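PDB 5T8V: sister chromatid cohesion protein from Chaetomium thermophilum, which probably loads cohesin onto chromatin as a member of the SCC2/Nipped-B family, this chain being its C-terminal HEAT-repeat part. Local coordinates for residues S661-S665 with T666-D670; V653-L656 with I657-S661; E114-L117 with E118-N122; R191-L194 with P195-D199. All blocks are in the same frame, centred on the assembly; numbering follows the deposited sequence.

Contact 1. Residues S661-S665 with T666-D670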
loop_
_atom_site.group_PDB
_atom_site.type_symbol
_atom_site.label_atom_id
_atom_site.label_comp_id
_atom_site.label_asym_id
_atom_site.label_seq_id
_atom_site.Cartn_x
_atom_site.Cartn_y
_atom_site.Cartn_z
ATOM N N SER A 661 3.166 -3.960 5.204
ATOM C CA SER A 661 3.817 -3.125 6.209
ATOM C C SER A 661 5.295 -3.452 6.389
ATOM O O SER A 661 6.012 -2.659 7.008
ATOM C CB SER A 661 3.102 -3.261 7.554
ATOM O OG SER A 661 3.367 -4.519 8.147
ATOM N N SER A 662 5.766 -4.589 5.872
ATOM C CA SER A 662 7.167 -4.982 5.977
ATOM C C SER A 662 7.806 -5.137 4.600
ATOM O O SER A 662 8.766 -5.891 4.435
ATOM C CB SER A 662 7.305 -6.276 6.779
ATOM O OG SER A 662 6.599 -7.339 6.165
ATOM N N ASP A 663 7.282 -4.428 3.604
ATOM C CA ASP A 663 7.834 -4.498 2.260
ATOM C C ASP A 663 9.223 -3.869 2.222
ATOM O O ASP A 663 9.553 -2.985 3.017
ATOM C CB ASP A 663 6.907 -3.792 1.269
ATOM C CG ASP A 663 7.323 -4.005 -0.173
ATOM O OD1 ASP A 663 6.904 -5.019 -0.768
ATOM O OD2 ASP A 663 8.062 -3.155 -0.714
ATOM N N SER A 664 10.046 -4.337 1.280
ATOM C CA SER A 664 11.410 -3.837 1.161
ATOM C C SER A 664 11.469 -2.357 0.803
ATOM O O SER A 664 12.536 -1.749 0.941
ATOM C CB SER A 664 12.177 -4.653 0.115
ATOM O OG SER A 664 11.533 -4.608 -1.146
ATOM N N SER A 665 10.365 -1.769 0.352
ATOM C CA SER A 665 10.308 -0.353 0.020
ATOM C C SER A 665 9.726 0.440 1.184
ATOM O O SER A 665 8.910 -0.065 1.958
ATOM C CB SER A 665 9.467 -0.124 -1.236
ATOM O OG SER A 665 9.294 1.259 -1.488
ATOM N N THR A 666 10.153 1.698 1.295
ATOM C CA THR A 666 9.754 2.552 2.408
ATOM C C THR A 666 8.289 2.961 2.301
ATOM O O THR A 666 7.460 2.545 3.118
ATOM C CB THR A 666 10.646 3.797 2.466
ATOM O OG1 THR A 666 11.996 3.406 2.742
ATOM C CG2 THR A 666 10.177 4.768 3.551
ATOM N N GLN A 667 7.961 3.780 1.300
ATOM C CA GLN A 667 6.618 4.341 1.215
ATOM C C GLN A 667 5.554 3.273 0.990
ATOM O O GLN A 667 4.365 3.547 1.194
ATOM C CB GLN A 667 6.571 5.403 0.115
ATOM C CG GLN A 667 7.127 6.744 0.582
ATOM C CD GLN A 667 7.644 7.606 -0.552
ATOM O OE1 GLN A 667 7.123 7.571 -1.668
ATOM N NE2 GLN A 667 8.683 8.387 -0.269
ATOM N N VAL A 668 5.949 2.065 0.584
ATOM C CA VAL A 668 5.005 0.951 0.563
ATOM C C VAL A 668 4.567 0.617 1.983
ATOM O O VAL A 668 3.380 0.389 2.247
ATOM C CB VAL A 668 5.629 -0.270 -0.142
ATOM C CG1 VAL A 668 4.665 -1.453 -0.131
ATOM C CG2 VAL A 668 6.013 0.081 -1.571
ATOM N N ARG A 669 5.517 0.584 2.919
ATOM C CA ARG A 669 5.161 0.420 4.324
ATOM C C ARG A 669 4.423 1.647 4.841
ATOM O O ARG A 669 3.449 1.526 5.597
ATOM C CB ARG A 669 6.420 0.156 5.153
ATOM C CG ARG A 669 7.249 -1.032 4.671
ATOM C CD ARG A 669 8.427 -1.312 5.598
ATOM N NE ARG A 669 9.434 -0.249 5.564
ATOM C CZ ARG A 669 10.610 -0.319 4.941
ATOM N NH1 ARG A 669 10.974 -1.412 4.281
ATOM N NH2 ARG A 669 11.437 0.718 4.983
ATOM N N ASP A 670 4.866 2.839 4.429
ATOM C CA ASP A 670 4.211 4.071 4.855
ATOM C C ASP A 670 2.722 4.047 4.530
ATOM O O ASP A 670 1.891 4.426 5.364
ATOM C CB ASP A 670 4.885 5.274 4.195
ATOM C CG ASP A 670 4.509 6.587 4.851
ATOM O OD1 ASP A 670 3.401 7.093 4.576
ATOM O OD2 ASP A 670 5.327 7.116 5.633
#
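Asp663 and Val668 meet where the serine-rich loop 661-665 runs into helix 666-682, and the loop is shaped by an Asx turn within this helical-repeat protein. Asp663 OD2 accepts from the backbone N of Ser665 at 2.9 Å. The N-H comes to the anti side of the carboxylate and 31° out of its plane. The tight part lies beside this turn. Val668 divides its two methyls between two loop residues: CG1 packs against Asp663 CB at 3.5 Å, the two side chains crossing obliquely, while CG2 reaches Ser665 CB, also at 3.5 Å. With CG1 anti to the backbone N (chi1 178°), each branch faces a different loop residue. Arg669 then folds back over the loop, its chain bent about CG-CD (chi3 -68°), with CD lying 3.1 Å from Ser661 O. Ser665 O lies over one guanidinium face, displaced toward its rim, at an angle too poor for a hydrogen bond. NE forms a salt bridge with Asp700, which gives the charge an anchor beyond the loop. The other side is looser. Ser662 and Ser664 point away from the helix into exposed positions, though Ser662 OG is bonded to Arg659 O. Back on the packed side, at the guanidinium edge, the hydrogen bond from Arg669 NH1 to Asp663 O is modelled very short, at 2.5 Å, so its exact geometry is doubtful.

Contact 2. Residues V653-L656 with I657-S661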
loop_
_atom_site.group_PDB
_atom_site.type_symbol
_atom_site.label_atom_id
_atom_site.label_comp_id
_atom_site.label_asym_id
_atom_site.label_seq_id
_atom_site.Cartn_x
_atom_site.Cartn_y
_atom_site.Cartn_z
ATOM N N VAL A 653 -7.016 -9.932 2.788
ATOM C CA VAL A 653 -6.747 -8.496 2.803
ATOM C C VAL A 653 -5.889 -8.136 4.007
ATOM O O VAL A 653 -4.865 -7.451 3.884
ATOM C CB VAL A 653 -8.068 -7.707 2.793
ATOM C CG1 VAL A 653 -7.812 -6.214 2.949
ATOM C CG2 VAL A 653 -8.835 -7.979 1.508
ATOM N N VAL A 654 -6.294 -8.597 5.192
ATOM C CA VAL A 654 -5.495 -8.370 6.393
ATOM C C VAL A 654 -4.091 -8.930 6.199
ATOM O O VAL A 654 -3.089 -8.229 6.386
ATOM C CB VAL A 654 -6.188 -8.995 7.619
ATOM C CG1 VAL A 654 -5.362 -8.771 8.883
ATOM C CG2 VAL A 654 -7.590 -8.421 7.795
ATOM N N GLN A 655 -4.005 -10.202 5.804
ATOM C CA GLN A 655 -2.721 -10.871 5.625
ATOM C C GLN A 655 -1.766 -10.038 4.774
ATOM O O GLN A 655 -0.660 -9.691 5.208
ATOM C CB GLN A 655 -2.963 -12.245 4.994
ATOM C CG GLN A 655 -1.714 -13.056 4.694
ATOM C CD GLN A 655 -2.039 -14.373 4.011
ATOM O OE1 GLN A 655 -3.009 -15.047 4.363
ATOM N NE2 GLN A 655 -1.234 -14.742 3.020
ATOM N N LEU A 656 -2.186 -9.700 3.554
ATOM C CA LEU A 656 -1.296 -9.030 2.613
ATOM C C LEU A 656 -1.089 -7.557 2.934
ATOM O O LEU A 656 -0.090 -6.982 2.492
ATOM C CB LEU A 656 -1.833 -9.182 1.187
ATOM C CG LEU A 656 -2.014 -10.621 0.686
ATOM C CD1 LEU A 656 -2.277 -10.639 -0.814
ATOM C CD2 LEU A 656 -0.808 -11.499 1.021
ATOM N N ILE A 657 -2.001 -6.930 3.678
ATOM C CA ILE A 657 -1.724 -5.597 4.205
ATOM C C ILE A 657 -0.590 -5.665 5.221
ATOM O O ILE A 657 0.363 -4.875 5.174
ATOM C CB ILE A 657 -2.999 -4.987 4.815
ATOM C CG1 ILE A 657 -3.949 -4.538 3.700
ATOM C CG2 ILE A 657 -2.660 -3.806 5.736
ATOM C CD1 ILE A 657 -5.326 -4.124 4.188
ATOM N N LEU A 658 -0.678 -6.612 6.157
ATOM C CA LEU A 658 0.394 -6.800 7.128
ATOM C C LEU A 658 1.716 -7.079 6.426
ATOM O O LEU A 658 2.751 -6.499 6.775
ATOM C CB LEU A 658 0.034 -7.936 8.085
ATOM C CG LEU A 658 -1.225 -7.705 8.925
ATOM C CD1 LEU A 658 -1.565 -8.944 9.738
ATOM C CD2 LEU A 658 -1.051 -6.498 9.835
ATOM N N ARG A 659 1.703 -7.963 5.427
ATOM C CA ARG A 659 2.918 -8.202 4.656
ATOM C C ARG A 659 3.378 -6.940 3.936
ATOM O O ARG A 659 4.581 -6.744 3.734
ATOM C CB ARG A 659 2.688 -9.337 3.660
ATOM C CG ARG A 659 3.046 -10.703 4.219
ATOM C CD ARG A 659 2.423 -11.831 3.418
ATOM N NE ARG A 659 2.696 -11.720 1.989
ATOM C CZ ARG A 659 2.462 -12.687 1.108
ATOM N NH1 ARG A 659 2.739 -12.496 -0.176
ATOM N NH2 ARG A 659 1.959 -13.849 1.507
ATOM N N SER A 660 2.441 -6.069 3.551
ATOM C CA SER A 660 2.815 -4.801 2.935
ATOM C C SER A 660 3.550 -3.908 3.926
ATOM O O SER A 660 4.469 -3.174 3.545
ATOM C CB SER A 660 1.572 -4.092 2.392
ATOM O OG SER A 660 1.906 -2.855 1.788
ATOM N N SER A 661 3.166 -3.960 5.204
ATOM C CA SER A 661 3.817 -3.125 6.209
ATOM C C SER A 661 5.295 -3.452 6.389
ATOM O O SER A 661 6.012 -2.659 7.008
ATOM C CB SER A 661 3.102 -3.261 7.554
ATOM O OG SER A 661 3.367 -4.519 8.147
#
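Ile657 sits one turn beyond Val653 and lies side by side with it, CD1 of the isoleucine 3.5 Å from CG1 of the valine. Its backbone N donates to Val653 O at 2.9 Å. Beyond this pair, Ile657 faces helix 666-682 at Ile676 and Cys679, and Val653 rests on Leu614 of helix 610-619. Leu658 repeats the pattern with Val654: CD1 and CG1 are 3.9 Å apart, and the N-H of Leu658 points at Val654 O almost straight, at 175°. These i to i+4 bonds are those of a regular alpha-helix, 652-660, one of the many that build this HEAT-repeat protein, and Leu658 carries its packing to Met690 and Thr693 of helix 685-696. Arg659 lies on an exposed side. Its chain bends at chi3 (52°), bringing one face of the guanidinium over Leu656, whose CD2 stands 3.5 Å above the centre of the plane. The Gln655 amide runs alongside, its plane turned 37° from the guanidinium. At Ser660 the backbone N still reaches Leu656 O at 2.9 Å, but from above the carbonyl plane. Ser661 N continues the series to Ile657 O, and its OG is modelled very close to Leu658 O, a bond whose length is doubtful.

Contact 3. Residues E114-L117 with E118-N122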
loop_
_atom_site.group_PDB
_atom_site.type_symbol
_atom_site.label_atom_id
_atom_site.label_comp_id
_atom_site.label_asym_id
_atom_site.label_seq_id
_atom_site.Cartn_x
_atom_site.Cartn_y
_atom_site.Cartn_z
ATOM N N GLU A 114 -41.373 32.987 -40.923
ATOM C CA GLU A 114 -42.724 33.114 -41.458
ATOM C C GLU A 114 -42.802 32.558 -42.874
ATOM O O GLU A 114 -43.745 31.834 -43.213
ATOM C CB GLU A 114 -43.169 34.574 -41.438
ATOM C CG GLU A 114 -44.625 34.770 -41.829
ATOM C CD GLU A 114 -44.921 36.175 -42.311
ATOM O OE1 GLU A 114 -44.089 37.080 -42.084
ATOM O OE2 GLU A 114 -45.991 36.370 -42.927
ATOM N N GLN A 115 -41.824 32.896 -43.715
ATOM C CA GLN A 115 -41.752 32.306 -45.045
ATOM C C GLN A 115 -41.459 30.813 -44.971
ATOM O O GLN A 115 -41.876 30.054 -45.854
ATOM C CB GLN A 115 -40.684 33.026 -45.868
ATOM C CG GLN A 115 -40.348 32.368 -47.197
ATOM C CD GLN A 115 -39.422 33.220 -48.044
ATOM O OE1 GLN A 115 -39.627 34.427 -48.188
ATOM N NE2 GLN A 115 -38.389 32.597 -48.602
ATOM N N TRP A 116 -40.752 30.377 -43.926
ATOM C CA TRP A 116 -40.481 28.954 -43.750
ATOM C C TRP A 116 -41.741 28.199 -43.341
ATOM O O TRP A 116 -41.962 27.065 -43.780
ATOM C CB TRP A 116 -39.378 28.770 -42.708
ATOM C CG TRP A 116 -39.010 27.343 -42.435
ATOM C CD1 TRP A 116 -38.277 26.520 -43.237
ATOM C CD2 TRP A 116 -39.344 26.577 -41.271
ATOM N NE1 TRP A 116 -38.140 25.286 -42.649
ATOM C CE2 TRP A 116 -38.786 25.297 -41.440
ATOM C CE3 TRP A 116 -40.063 26.850 -40.104
ATOM C CZ2 TRP A 116 -38.925 24.290 -40.488
ATOM C CZ3 TRP A 116 -40.199 25.850 -39.159
ATOM C CH2 TRP A 116 -39.633 24.587 -39.356
ATOM N N LEU A 117 -42.583 28.819 -42.511
ATOM C CA LEU A 117 -43.780 28.163 -42.000
ATOM C C LEU A 117 -44.799 27.864 -43.089
ATOM O O LEU A 117 -45.717 27.070 -42.856
ATOM C CB LEU A 117 -44.427 29.029 -40.919
ATOM C CG LEU A 117 -43.774 28.965 -39.539
ATOM C CD1 LEU A 117 -44.018 30.243 -38.763
ATOM C CD2 LEU A 117 -44.306 27.776 -38.771
ATOM N N GLU A 118 -44.672 28.481 -44.262
ATOM C CA GLU A 118 -45.608 28.221 -45.347
ATOM C C GLU A 118 -45.314 26.918 -46.075
ATOM O O GLU A 118 -46.176 26.433 -46.815
ATOM C CB GLU A 118 -45.591 29.390 -46.333
ATOM C CG GLU A 118 -45.900 30.730 -45.677
ATOM C CD GLU A 118 -46.089 31.849 -46.682
ATOM O OE1 GLU A 118 -46.080 33.026 -46.266
ATOM O OE2 GLU A 118 -46.244 31.552 -47.886
ATOM N N LEU A 119 -44.127 26.340 -45.877
ATOM C CA LEU A 119 -43.786 25.059 -46.477
ATOM C C LEU A 119 -44.398 23.882 -45.731
ATOM O O LEU A 119 -44.500 22.790 -46.302
ATOM C CB LEU A 119 -42.267 24.881 -46.511
ATOM C CG LEU A 119 -41.447 26.006 -47.144
ATOM C CD1 LEU A 119 -39.974 25.850 -46.787
ATOM C CD2 LEU A 119 -41.638 26.024 -48.649
ATOM N N LEU A 120 -44.807 24.077 -44.479
ATOM C CA LEU A 120 -45.179 22.939 -43.643
ATOM C C LEU A 120 -46.312 22.103 -44.220
ATOM O O LEU A 120 -46.264 20.871 -44.065
ATOM C CB LEU A 120 -45.539 23.429 -42.233
ATOM C CG LEU A 120 -44.434 24.128 -41.436
ATOM C CD1 LEU A 120 -44.896 24.335 -40.003
ATOM C CD2 LEU A 120 -43.120 23.352 -41.463
ATOM N N PRO A 121 -47.344 22.665 -44.853
ATOM C CA PRO A 121 -48.383 21.809 -45.442
ATOM C C PRO A 121 -47.828 20.802 -46.440
ATOM O O PRO A 121 -48.036 19.591 -46.293
ATOM C CB PRO A 121 -49.323 22.819 -46.111
ATOM C CG PRO A 121 -49.168 24.052 -45.296
ATOM C CD PRO A 121 -47.720 24.089 -44.896
ATOM N N ASN A 122 -47.110 21.288 -47.456
ATOM C CA ASN A 122 -46.544 20.389 -48.458
ATOM C C ASN A 122 -45.466 19.492 -47.859
ATOM O O ASN A 122 -45.406 18.295 -48.165
ATOM C CB ASN A 122 -45.978 21.194 -49.626
ATOM C CG ASN A 122 -47.056 21.869 -50.447
ATOM O OD1 ASN A 122 -48.229 21.506 -50.371
ATOM N ND2 ASN A 122 -46.661 22.851 -51.248
#
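At the junction between helix 112-117 and helix 120-136, Trp116 meets Leu119 and Leu120 across a tight turn. One backbone hydrogen bond spans it: Leu119 N donates to Trp116 O at 3.1 Å, an i to i+3 link instead of the i to i+4 bond of an alpha-helix. The donor stands above the carbonyl plane, and Leu120 N, 4.2 Å from Trp116 O, is too far to take its place. Leu117 O looks toward Pro121, whose nitrogen carries no hydrogen, so the usual i+4 donor is absent there and the ring CD lies 4.1 Å from that oxygen.

The side chains pack on one side of this break. Trp116 holds its ring with CG anti to the backbone N (chi1 180°), and the two following leucines approach it differently. Leu119 crosses the tryptophan side chain at about a right angle, with its CD1 4.0 Å from Trp116 CD1. Leu120 CD2 stands over one face of the indole, displaced toward the rim near CH2, at 4.3 Å from that atom. Leu120 uses its other methyl for Leu117: CD1 lies 3.7 Å from Leu117 CD2, the two chains running alongside. On the exposed side, the carbon chain of Glu118 passes Glu114 O, with CG 3.5 Å from it.

The indole NE1 is bonded to Phe102 O, and the ring also meets Trp108. Beyond the turn, Trp116 and Leu120 pack on Leu196 of helix 190-213, while Leu117 touches Arg192 of the same helix.

Contact 4. Residues R191-L194 with P195-D199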
loop_
_atom_site.group_PDB
_atom_site.type_symbol
_atom_site.label_atom_id
_atom_site.label_comp_id
_atom_site.label_asym_id
_atom_site.label_seq_id
_atom_site.Cartn_x
_atom_site.Cartn_y
_atom_site.Cartn_z
ATOM N N ARG A 191 -46.165 25.153 -31.460
ATOM C CA ARG A 191 -47.283 24.264 -31.754
ATOM C C ARG A 191 -47.304 23.847 -33.214
ATOM O O ARG A 191 -47.822 22.774 -33.544
ATOM C CB ARG A 191 -48.606 24.932 -31.391
ATOM C CG ARG A 191 -49.735 23.937 -31.167
ATOM C CD ARG A 191 -50.956 24.594 -30.557
ATOM N NE ARG A 191 -51.752 23.640 -29.796
ATOM C CZ ARG A 191 -52.771 23.973 -29.010
ATOM N NH1 ARG A 191 -53.131 25.243 -28.873
ATOM N NH2 ARG A 191 -53.429 23.026 -28.356
ATOM N N ARG A 192 -46.765 24.681 -34.100
ATOM C CA ARG A 192 -46.647 24.287 -35.495
ATOM C C ARG A 192 -45.415 23.428 -35.727
ATOM O O ARG A 192 -45.408 22.604 -36.649
ATOM C CB ARG A 192 -46.605 25.523 -36.392
ATOM C CG ARG A 192 -47.824 26.425 -36.249
ATOM C CD ARG A 192 -47.877 27.477 -37.343
ATOM N NE ARG A 192 -48.026 26.878 -38.668
ATOM C CZ ARG A 192 -48.095 27.566 -39.802
ATOM N NH1 ARG A 192 -48.028 28.891 -39.789
ATOM N NH2 ARG A 192 -48.232 26.926 -40.956
ATOM N N ILE A 193 -44.375 23.587 -34.904
ATOM C CA ILE A 193 -43.180 22.767 -35.089
ATOM C C ILE A 193 -43.429 21.328 -34.640
ATOM O O ILE A 193 -42.967 20.378 -35.283
ATOM C CB ILE A 193 -41.982 23.385 -34.351
ATOM C CG1 ILE A 193 -41.668 24.762 -34.932
ATOM C CG2 ILE A 193 -40.755 22.471 -34.465
ATOM C CD1 ILE A 193 -40.627 25.533 -34.157
ATOM N N LEU A 194 -44.150 21.141 -33.533
ATOM C CA LEU A 194 -44.282 19.804 -32.952
ATOM C C LEU A 194 -44.844 18.782 -33.928
ATOM O O LEU A 194 -44.229 17.711 -34.087
ATOM C CB LEU A 194 -45.141 19.876 -31.687
ATOM C CG LEU A 194 -44.364 19.814 -30.371
ATOM C CD1 LEU A 194 -43.341 20.940 -30.291
ATOM C CD2 LEU A 194 -45.324 19.871 -29.193
ATOM N N PRO A 195 -45.982 19.013 -34.585
ATOM C CA PRO A 195 -46.487 18.009 -35.538
ATOM C C PRO A 195 -45.463 17.611 -36.587
ATOM O O PRO A 195 -45.406 16.440 -36.979
ATOM C CB PRO A 195 -47.704 18.706 -36.159
ATOM C CG PRO A 195 -48.148 19.670 -35.123
ATOM C CD PRO A 195 -46.900 20.154 -34.450
ATOM N N LEU A 196 -44.649 18.560 -37.049
ATOM C CA LEU A 196 -43.587 18.234 -37.994
ATOM C C LEU A 196 -42.606 17.240 -37.386
ATOM O O LEU A 196 -42.229 16.247 -38.023
ATOM C CB LEU A 196 -42.871 19.516 -38.419
ATOM C CG LEU A 196 -41.719 19.369 -39.409
ATOM C CD1 LEU A 196 -42.230 18.899 -40.761
ATOM C CD2 LEU A 196 -40.988 20.688 -39.538
ATOM N N MET A 197 -42.182 17.492 -36.145
ATOM C CA MET A 197 -41.284 16.566 -35.461
ATOM C C MET A 197 -41.910 15.183 -35.350
ATOM O O MET A 197 -41.258 14.170 -35.628
ATOM C CB MET A 197 -40.934 17.107 -34.074
ATOM C CG MET A 197 -40.240 18.459 -34.089
ATOM S SD MET A 197 -38.713 18.449 -35.048
ATOM C CE MET A 197 -37.632 19.353 -33.944
ATOM N N THR A 198 -43.176 15.118 -34.933
ATOM C CA THR A 198 -43.852 13.827 -34.850
ATOM C C THR A 198 -43.840 13.119 -36.199
ATOM O O THR A 198 -43.560 11.917 -36.277
ATOM C CB THR A 198 -45.286 14.014 -34.354
ATOM O OG1 THR A 198 -45.267 14.587 -33.041
ATOM C CG2 THR A 198 -46.034 12.678 -34.306
ATOM N N ASP A 199 -44.138 13.849 -37.276
ATOM C CA ASP A 199 -44.091 13.256 -38.608
ATOM C C ASP A 199 -42.716 12.664 -38.893
ATOM O O ASP A 199 -42.601 11.536 -39.391
ATOM C CB ASP A 199 -44.451 14.307 -39.660
ATOM C CG ASP A 199 -45.857 14.847 -39.488
ATOM O OD1 ASP A 199 -46.513 14.506 -38.479
ATOM O OD2 ASP A 199 -46.303 15.621 -40.359
#
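Leu194 and Thr198 are joined across a proline kink in helix 190-213, where the backbone bonding is interrupted and then resumes. Pro195 has no N-H to offer, so Arg191 O lacks its usual i+4 donor and instead has the ring carbon CD of Pro195 2.9 Å away. The next carbonyl is affected too: Arg192 O lies 4.1 Å from Leu196 N, beyond hydrogen-bonding distance. Regular bonding returns with Ile193 O, which accepts from Met197 N at 3.1 Å. Leu194 O takes the N-H of Thr198 at 2.9 Å, nearly along the C=O axis, and Asp199 N follows by donating to Pro195 O. Thr198 OG1 makes a further, weak bond to Leu194 O at 3.5 Å; its stronger partner is Lys249 NZ. Beside these bonds, Ile193 and Met197 run side by side, Ile193 CG2 4.1 Å from Met197 CG. The methionine chain bends at chi2 (-58°) and again at chi3, and its far end leads away from the preceding turn. Asp199 OD1 is paired with Arg128 NE in a salt bridge to helix 120-136. Leu196 packs against Ile127 of that helix and Ile166 of helix 149-172, while Met197 reaches Phe250 and Phe253 of helix 247-267.

All four contacts are local, each made within one continuous stretch, so none closes a long loop and none crosses or nests; contacts 3 and 4 precede the others, and contacts 2 and 1 adjoin at Ser661. From the N terminus, contact 3 marks the passage from helix 112-117 to helix 120-136. Contact 4 follows on helix 190-213, and the two pack together, Leu120 CD2 lying 3.9 Å from Leu196 CD2. Much further along the chain, contacts 2 and 1 together carry helix 652-660 through its loop into helix 666-682. The N-terminal pair is remote from this central pair: the centres of contacts 2 and 4 are about 65 Å apart.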